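Local structure of uncharacterized protein (Bacteroides eggerthii, 4FTD) at residues 352-357 / 429-434; 369-374 / 394-399. The protein is of unknown function, but its six-bladed beta-propeller with an immunoglobulin-like domain is consistent with a role in carbohydrate metabolism. All blocks are in the same frame, centred on the assembly; numbering follows the deposited sequence.

Contact 1 (352-357 / 429-434)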
ATOM      1  N   TYR A 352       5.326  -3.272  -2.153  1.00 48.51           N
ATOM      2  CA  TYR A 352       4.948  -3.100  -0.768  1.00 48.81           C
ATOM      3  C   TYR A 352       3.932  -4.144  -0.309  1.00 45.16           C
ATOM      4  O   TYR A 352       3.200  -4.706  -1.125  1.00 49.21           O
ATOM      5  CB  TYR A 352       4.324  -1.709  -0.566  1.00 45.70           C
ATOM      6  CG  TYR A 352       5.145  -0.585  -1.119  1.00 48.78           C
ATOM      7  CD1 TYR A 352       6.440  -0.372  -0.676  1.00 53.47           C
ATOM      8  CD2 TYR A 352       4.640   0.276  -2.103  1.00 52.12           C
ATOM      9  CE1 TYR A 352       7.236   0.640  -1.204  1.00 51.27           C
ATOM     10  CE2 TYR A 352       5.431   1.307  -2.626  1.00 50.63           C
ATOM     11  CZ  TYR A 352       6.728   1.482  -2.170  1.00 51.98           C
ATOM     12  OH  TYR A 352       7.535   2.490  -2.673  1.00 55.87           O
ATOM     13  N   LEU A 353       3.924  -4.404   1.001  1.00 47.00           N
ATOM     14  CA  LEU A 353       2.881  -5.184   1.657  1.00 46.58           C
ATOM     15  C   LEU A 353       2.054  -4.193   2.476  1.00 43.31           C
ATOM     16  O   LEU A 353       2.593  -3.476   3.318  1.00 49.02           O
ATOM     17  CB  LEU A 353       3.456  -6.257   2.586  1.00 47.54           C
ATOM     18  CG  LEU A 353       2.413  -7.163   3.273  1.00 49.25           C
ATOM     19  CD1 LEU A 353       1.636  -7.946   2.225  1.00 50.83           C
ATOM     20  CD2 LEU A 353       3.044  -8.090   4.308  1.00 53.70           C
ATOM     21  N   LEU A 354       0.759  -4.139   2.166  1.00 44.08           N
ATOM     22  CA  LEU A 354      -0.245  -3.326   2.855  1.00 42.01           C
ATOM     23  C   LEU A 354      -0.987  -4.286   3.793  1.00 46.93           C
ATOM     24  O   LEU A 354      -1.451  -5.359   3.350  1.00 44.65           O
ATOM     25  CB  LEU A 354      -1.204  -2.690   1.853  1.00 42.13           C
ATOM     26  CG  LEU A 354      -2.435  -1.959   2.405  1.00 49.43           C
ATOM     27  CD1 LEU A 354      -2.062  -0.804   3.322  1.00 41.79           C
ATOM     28  CD2 LEU A 354      -3.312  -1.509   1.221  1.00 43.35           C
ATOM     29  N   VAL A 355      -1.031  -3.950   5.075  1.00 41.14           N
ATOM     30  CA  VAL A 355      -1.779  -4.752   6.050  1.00 42.90           C
ATOM     31  C   VAL A 355      -2.526  -3.826   6.968  1.00 43.10           C
ATOM     32  O   VAL A 355      -2.255  -2.610   6.986  1.00 45.91           O
ATOM     33  CB  VAL A 355      -0.879  -5.686   6.888  1.00 41.28           C
ATOM     34  CG1 VAL A 355      -0.145  -6.685   6.013  1.00 46.24           C
ATOM     35  CG2 VAL A 355       0.081  -4.896   7.771  1.00 43.89           C
ATOM     36  N   CYS A 356      -3.526  -4.366   7.680  1.00 40.63           N
ATOM     37  CA  CYS A 356      -4.102  -3.634   8.814  1.00 43.74           C
ATOM     38  C   CYS A 356      -3.971  -4.491  10.036  1.00 43.38           C
ATOM     39  O   CYS A 356      -4.353  -5.678  10.003  1.00 43.64           O
ATOM     40  CB  CYS A 356      -5.575  -3.250   8.579  1.00 43.94           C
ATOM     41  SG  CYS A 356      -6.247  -2.147   9.839  1.00 44.76           S
ATOM     42  N   THR A 357      -3.446  -3.943  11.133  1.00 44.64           N
ATOM     43  CA  THR A 357      -3.340  -4.772  12.345  1.00 44.80           C
ATOM     44  C   THR A 357      -4.730  -4.729  13.042  1.00 45.07           C
ATOM     45  O   THR A 357      -5.332  -3.674  13.129  1.00 47.25           O
ATOM     46  CB  THR A 357      -2.175  -4.352  13.254  1.00 41.56           C
ATOM     47  OG1 THR A 357      -2.415  -3.003  13.597  1.00 46.94           O
ATOM     48  CG2 THR A 357      -0.753  -4.530  12.533  1.00 39.70           C
ATOM     49  N   LEU A 429      -0.066   6.842  -5.188  1.00 46.34           N
ATOM     50  CA  LEU A 429      -0.415   5.602  -4.508  1.00 49.09           C
ATOM     51  C   LEU A 429      -1.375   5.951  -3.373  1.00 47.66           C
ATOM     52  O   LEU A 429      -1.004   6.687  -2.444  1.00 50.92           O
ATOM     53  CB  LEU A 429       0.826   4.912  -3.912  1.00 50.77           C
ATOM     54  CG  LEU A 429       0.600   3.661  -3.046  1.00 50.82           C
ATOM     55  CD1 LEU A 429      -0.077   2.596  -3.884  1.00 45.44           C
ATOM     56  CD2 LEU A 429       1.907   3.155  -2.434  1.00 47.90           C
ATOM     57  N   CYS A 430      -2.568   5.377  -3.422  1.00 44.67           N
ATOM     58  CA  CYS A 430      -3.637   5.651  -2.456  1.00 44.64           C
ATOM     59  C   CYS A 430      -3.939   4.375  -1.691  1.00 43.63           C
ATOM     60  O   CYS A 430      -4.240   3.365  -2.301  1.00 46.38           O
ATOM     61  CB  CYS A 430      -4.859   6.164  -3.180  1.00 45.68           C
ATOM     62  SG  CYS A 430      -4.537   7.483  -4.367  1.00 55.14           S
ATOM     63  N   LEU A 431      -3.765   4.414  -0.369  1.00 41.65           N
ATOM     64  CA  LEU A 431      -3.911   3.263   0.509  1.00 41.26           C
ATOM     65  C   LEU A 431      -5.096   3.503   1.437  1.00 42.32           C
ATOM     66  O   LEU A 431      -5.336   4.622   1.874  1.00 47.44           O
ATOM     67  CB  LEU A 431      -2.623   3.030   1.319  1.00 40.84           C
ATOM     68  CG  LEU A 431      -1.327   2.922   0.498  1.00 45.31           C
ATOM     69  CD1 LEU A 431      -0.177   2.690   1.470  1.00 46.70           C
ATOM     70  CD2 LEU A 431      -1.363   1.799  -0.555  1.00 39.85           C
ATOM     71  N   PHE A 432      -5.823   2.434   1.714  1.00 41.73           N
ATOM     72  CA  PHE A 432      -7.000   2.444   2.576  1.00 36.34           C
ATOM     73  C   PHE A 432      -6.902   1.306   3.552  1.00 40.90           C
ATOM     74  O   PHE A 432      -6.493   0.191   3.179  1.00 37.80           O
ATOM     75  CB  PHE A 432      -8.223   2.260   1.716  1.00 40.82           C
ATOM     76  CG  PHE A 432      -9.527   1.987   2.463  1.00 37.76           C
ATOM     77  CD1 PHE A 432      -9.941   0.676   2.721  1.00 36.39           C
ATOM     78  CD2 PHE A 432     -10.418   3.057   2.758  1.00 39.73           C
ATOM     79  CE1 PHE A 432     -11.165   0.420   3.337  1.00 35.11           C
ATOM     80  CE2 PHE A 432     -11.648   2.806   3.336  1.00 37.57           C
ATOM     81  CZ  PHE A 432     -12.012   1.482   3.637  1.00 35.28           C
ATOM     82  N   ALA A 433      -7.319   1.577   4.772  1.00 38.35           N
ATOM     83  CA  ALA A 433      -7.547   0.572   5.818  1.00 36.77           C
ATOM     84  C   ALA A 433      -8.813   0.965   6.594  1.00 40.26           C
ATOM     85  O   ALA A 433      -9.136   2.163   6.757  1.00 37.75           O
ATOM     86  CB  ALA A 433      -6.366   0.450   6.778  1.00 39.02           C
ATOM     87  N   SER A 434      -9.535  -0.049   7.044  1.00 38.26           N
ATOM     88  CA  SER A 434     -10.710   0.093   7.891  1.00 38.42           C
ATOM     89  C   SER A 434     -10.644  -0.966   8.966  1.00 40.97           C
ATOM     90  O   SER A 434     -10.317  -2.104   8.673  1.00 38.23           O
ATOM     91  CB  SER A 434     -11.995  -0.172   7.095  1.00 42.52           C
ATOM     92  OG  SER A 434     -13.134   0.148   7.919  1.00 45.70           O
TER
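Tyr-352, Leu-354 and Cys-356 pack against Leu-429, Leu-431 and Ala-433 between two sheets of the six-bladed beta-propeller. Strand 350-357 belongs to one blade. Strand 426-435 belongs to the four-stranded sheet that combines strand 120-125 with three strands from the end of the chain. The segments run nearly parallel, 22° apart, with their axes 7.6 Å apart at closest approach. They converge along the chain: CA-CA distances fall from 10.9 Å for Tyr-352 and Leu-429 to 6.2 Å for Cys-356 and Ala-433. Of the side chains that meet, the smallest, Cys-356 and Ala-433, lie where the strands are closest. CB of Tyr-352 points toward strand 426-435 and also packs on Val-372 of the neighbouring strand. With CG anti to the carbonyl carbon (chi1 -50°), the ring starts beside the backbone N; its CD2 and CE2 both lie 4.0 Å from Leu-429 CD2, and the two side chains cross obliquely. The tip, OH, hydrogen-bonds to Glu-350 OE1 and Ala-114 N, and Phe-116 meets the ring edge-to-face. In the middle, Leu-354 CD2 does the touching, 4.2 Å from Leu-431 CD2. Leu-354 CD2 also lies 4.1 Å from Phe-432 O. No hydrogen bond joins the segments. At the narrow end, Cys-356 holds SG anti to its backbone N (chi1 -172°), and this sulfur sits 4.0 Å from Ala-433 CB and 4.2 Å from Ser-434 O.

Contact 2 (369-374 / 394-399)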
ATOM      1  N   ALA A 369      -3.588  -0.436  13.178  1.00 47.77           N
ATOM      2  CA  ALA A 369      -3.039   0.506  12.230  1.00 46.63           C
ATOM      3  C   ALA A 369      -2.934  -0.011  10.811  1.00 45.82           C
ATOM      4  O   ALA A 369      -2.742  -1.184  10.585  1.00 44.71           O
ATOM      5  CB  ALA A 369      -1.642   0.937  12.712  1.00 46.78           C
ATOM      6  N   LEU A 370      -3.013   0.912   9.854  1.00 42.71           N
ATOM      7  CA  LEU A 370      -2.615   0.628   8.481  1.00 43.85           C
ATOM      8  C   LEU A 370      -1.090   0.556   8.582  1.00 43.93           C
ATOM      9  O   LEU A 370      -0.479   1.468   9.139  1.00 45.89           O
ATOM     10  CB  LEU A 370      -3.046   1.762   7.548  1.00 40.90           C
ATOM     11  CG  LEU A 370      -2.748   1.745   6.050  1.00 49.02           C
ATOM     12  CD1 LEU A 370      -3.649   2.748   5.316  1.00 41.25           C
ATOM     13  CD2 LEU A 370      -1.298   2.040   5.794  1.00 43.96           C
ATOM     14  N   GLU A 371      -0.478  -0.504   8.050  1.00 46.66           N
ATOM     15  CA  GLU A 371       0.982  -0.607   7.994  1.00 48.39           C
ATOM     16  C   GLU A 371       1.423  -1.012   6.603  1.00 47.03           C
ATOM     17  O   GLU A 371       0.759  -1.803   5.946  1.00 46.15           O
ATOM     18  CB  GLU A 371       1.474  -1.603   9.055  1.00 46.93           C
ATOM     19  CG  GLU A 371       1.345  -1.010  10.449  1.00 53.36           C
ATOM     20  CD  GLU A 371       1.742  -1.928  11.578  1.00 57.20           C
ATOM     21  OE1 GLU A 371       2.082  -3.103  11.336  1.00 56.10           O
ATOM     22  OE2 GLU A 371       1.696  -1.456  12.730  1.00 58.42           O
ATOM     23  N   VAL A 372       2.532  -0.430   6.158  1.00 43.41           N
ATOM     24  CA  VAL A 372       3.139  -0.736   4.886  1.00 50.01           C
ATOM     25  C   VAL A 372       4.560  -1.225   5.144  1.00 46.47           C
ATOM     26  O   VAL A 372       5.328  -0.581   5.879  1.00 49.10           O
ATOM     27  CB  VAL A 372       3.174   0.505   3.975  1.00 48.66           C
ATOM     28  CG1 VAL A 372       3.733   0.135   2.616  1.00 46.76           C
ATOM     29  CG2 VAL A 372       1.779   1.091   3.847  1.00 45.61           C
ATOM     30  N   TYR A 373       4.899  -2.364   4.541  1.00 46.73           N
ATOM     31  CA  TYR A 373       6.215  -2.953   4.642  1.00 51.80           C
ATOM     32  C   TYR A 373       6.863  -2.924   3.283  1.00 49.67           C
ATOM     33  O   TYR A 373       6.193  -3.099   2.263  1.00 51.51           O
ATOM     34  CB  TYR A 373       6.132  -4.377   5.148  1.00 49.29           C
ATOM     35  CG  TYR A 373       5.724  -4.449   6.570  1.00 49.93           C
ATOM     36  CD1 TYR A 373       6.685  -4.410   7.590  1.00 56.51           C
ATOM     37  CD2 TYR A 373       4.382  -4.515   6.919  1.00 46.99           C
ATOM     38  CE1 TYR A 373       6.321  -4.460   8.906  1.00 54.84           C
ATOM     39  CE2 TYR A 373       4.000  -4.582   8.234  1.00 49.82           C
ATOM     40  CZ  TYR A 373       4.963  -4.557   9.220  1.00 56.07           C
ATOM     41  OH  TYR A 373       4.561  -4.610  10.512  1.00 52.09           O
ATOM     42  N   ASP A 374       8.165  -2.701   3.263  1.00 55.01           N
ATOM     43  CA  ASP A 374       8.915  -2.658   1.996  1.00 58.12           C
ATOM     44  C   ASP A 374       9.348  -4.060   1.576  1.00 55.71           C
ATOM     45  O   ASP A 374      10.146  -4.690   2.267  1.00 61.05           O
ATOM     46  CB  ASP A 374      10.141  -1.768   2.130  1.00 60.78           C
ATOM     47  CG  ASP A 374      10.753  -1.386   0.785  1.00 62.73           C
ATOM     48  OD1 ASP A 374      10.477  -2.009  -0.264  1.00 65.91           O
ATOM     49  OD2 ASP A 374      11.515  -0.414   0.785  1.00 62.35           O
ATOM     50  N   HIS A 394      12.804  -4.660  10.714  1.00 70.99           N
ATOM     51  CA  HIS A 394      11.479  -5.193  10.358  1.00 65.25           C
ATOM     52  C   HIS A 394      10.349  -4.225  10.653  1.00 59.19           C
ATOM     53  O   HIS A 394       9.228  -4.635  10.807  1.00 57.99           O
ATOM     54  CB  HIS A 394      11.246  -6.549  11.035  1.00 71.87           C
ATOM     55  CG  HIS A 394      12.322  -7.533  10.733  1.00 74.23           C
ATOM     56  ND1 HIS A 394      13.250  -7.925  11.668  1.00 79.60           N
ATOM     57  CD2 HIS A 394      12.684  -8.123   9.571  1.00 71.68           C
ATOM     58  CE1 HIS A 394      14.106  -8.758  11.107  1.00 81.06           C
ATOM     59  NE2 HIS A 394      13.791  -8.886   9.832  1.00 76.69           N
ATOM     60  N   ASN A 395      10.646  -2.940  10.756  1.00 62.92           N
ATOM     61  CA  ASN A 395       9.610  -1.943  10.999  1.00 61.46           C
ATOM     62  C   ASN A 395       8.838  -1.659   9.711  1.00 60.55           C
ATOM     63  O   ASN A 395       9.408  -1.713   8.624  1.00 56.99           O
ATOM     64  CB  ASN A 395      10.211  -0.624  11.476  1.00 63.51           C
ATOM     65  CG  ASN A 395      10.986  -0.766  12.771  1.00 70.70           C
ATOM     66  OD1 ASN A 395      12.138  -0.360  12.852  1.00 75.16           O
ATOM     67  ND2 ASN A 395      10.369  -1.360  13.766  1.00 65.60           N
ATOM     68  N   PRO A 396       7.551  -1.320   9.827  1.00 56.10           N
ATOM     69  CA  PRO A 396       6.877  -0.829   8.624  1.00 53.52           C
ATOM     70  C   PRO A 396       7.544   0.457   8.121  1.00 57.04           C
ATOM     71  O   PRO A 396       8.131   1.183   8.908  1.00 55.20           O
ATOM     72  CB  PRO A 396       5.450  -0.547   9.092  1.00 51.48           C
ATOM     73  CG  PRO A 396       5.496  -0.515  10.563  1.00 64.03           C
ATOM     74  CD  PRO A 396       6.658  -1.361  10.994  1.00 57.92           C
ATOM     75  N   ILE A 397       7.508   0.693   6.814  1.00 53.13           N
ATOM     76  CA  ILE A 397       7.996   1.932   6.215  1.00 54.08           C
ATOM     77  C   ILE A 397       6.941   3.055   6.378  1.00 58.84           C
ATOM     78  O   ILE A 397       7.252   4.207   6.220  1.00 54.66           O
ATOM     79  CB  ILE A 397       8.387   1.707   4.739  1.00 60.04           C
ATOM     80  CG1 ILE A 397       9.166   2.892   4.177  1.00 75.12           C
ATOM     81  CG2 ILE A 397       7.172   1.436   3.879  1.00 49.24           C
ATOM     82  CD1 ILE A 397       9.726   2.629   2.797  1.00 93.92           C
ATOM     83  N   TYR A 398       5.693   2.716   6.701  1.00 53.82           N
ATOM     84  CA  TYR A 398       4.646   3.721   6.967  1.00 49.56           C
ATOM     85  C   TYR A 398       3.597   3.109   7.893  1.00 50.11           C
ATOM     86  O   TYR A 398       3.281   1.936   7.756  1.00 50.92           O
ATOM     87  CB  TYR A 398       3.959   4.198   5.665  1.00 48.46           C
ATOM     88  CG  TYR A 398       2.855   5.201   5.921  1.00 49.24           C
ATOM     89  CD1 TYR A 398       3.156   6.525   6.227  1.00 52.43           C
ATOM     90  CD2 TYR A 398       1.508   4.811   5.921  1.00 49.79           C
ATOM     91  CE1 TYR A 398       2.151   7.446   6.499  1.00 57.26           C
ATOM     92  CE2 TYR A 398       0.497   5.723   6.205  1.00 47.45           C
ATOM     93  CZ  TYR A 398       0.818   7.035   6.481  1.00 52.16           C
ATOM     94  OH  TYR A 398      -0.179   7.922   6.771  1.00 49.06           O
ATOM     95  N   GLN A 399       3.070   3.910   8.821  1.00 49.73           N
ATOM     96  CA  GLN A 399       2.037   3.476   9.750  1.00 48.28           C
ATOM     97  C   GLN A 399       1.045   4.595   9.967  1.00 49.14           C
ATOM     98  O   GLN A 399       1.443   5.753  10.105  1.00 49.24           O
ATOM     99  CB  GLN A 399       2.645   3.137  11.104  1.00 52.27           C
ATOM    100  CG  GLN A 399       1.667   2.538  12.103  1.00 52.70           C
ATOM    101  CD  GLN A 399       2.305   2.285  13.440  1.00 57.30           C
ATOM    102  OE1 GLN A 399       2.728   3.211  14.123  1.00 59.85           O
ATOM    103  NE2 GLN A 399       2.371   1.036  13.822  1.00 56.03           N
TER
HETATM  104  O   HOH W   1       9.464  -2.364   5.869  1.00 53.93           O
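Val-372 pairs with both Ile-397 and Tyr-398, a classic beta bulge where strand 398-401 starts at the outer edge of a propeller blade. Val-372 O takes two backbone bonds. The one from Ile-397 N is short, 2.7 Å, and arrives nearly along the C=O axis. The one from Tyr-398 N is weak at 3.4 Å. In return, Val-372 N gives a bond of 3.0 Å to Tyr-398 O. Past the bulge, Glu-371 and Gln-399 form the next pair, a non-hydrogen-bonded one. Their side chains lie side by side and point the same way. Beyond CG the Glu-371 side chain is extended, which carries its carboxylate alongside the Gln-399 amide. Gln-399 NE2 donates to Glu-371 OE2 over 2.8 Å, on the anti side and 27° out of the carboxylate plane. OE2 also bonds to Ser-367 OG, so one oxygen serves two partners. An alanine in place of Glu-371 would probably leave the Gln-399 amide and the Ser-367 hydroxyl without this shared acceptor. Before the bulge no direct backbone bond is made, and a water bridges the two segments. It accepts from Asp-374 N at 2.9 Å and donates to Asn-395 O at 2.8 Å. The Tyr-373 ring has His-394 O at its edge, near CE1. Pro-396 CB lies over one face of this ring, offset toward the rim, in a CH-pi contact 4.1 Å from the ring centroid and 16° off the normal.

How the contacts relate
Both contacts involve the blade that contains strands 350-357, 369-374 and 398-401. Contact 1 joins this blade to the next sheet face to face. Contact 2 joins two chain segments within the blade, at its outer edge. Contact 1 is fully buried and apolar. Contact 2 is partly buried, relies on backbone bonds, an acid-amide pair and a water, and includes the exposed Asn-395 and Ile-397. Strands 350-357 and 369-374 are neighbours, so the contacts touch: Leu-353 O and Tyr-373 N probably form a hydrogen bond of 2.8 Å. The apolar layer is shared too, since Leu-431 CD1 packs 3.5 Å from Val-372 CG2.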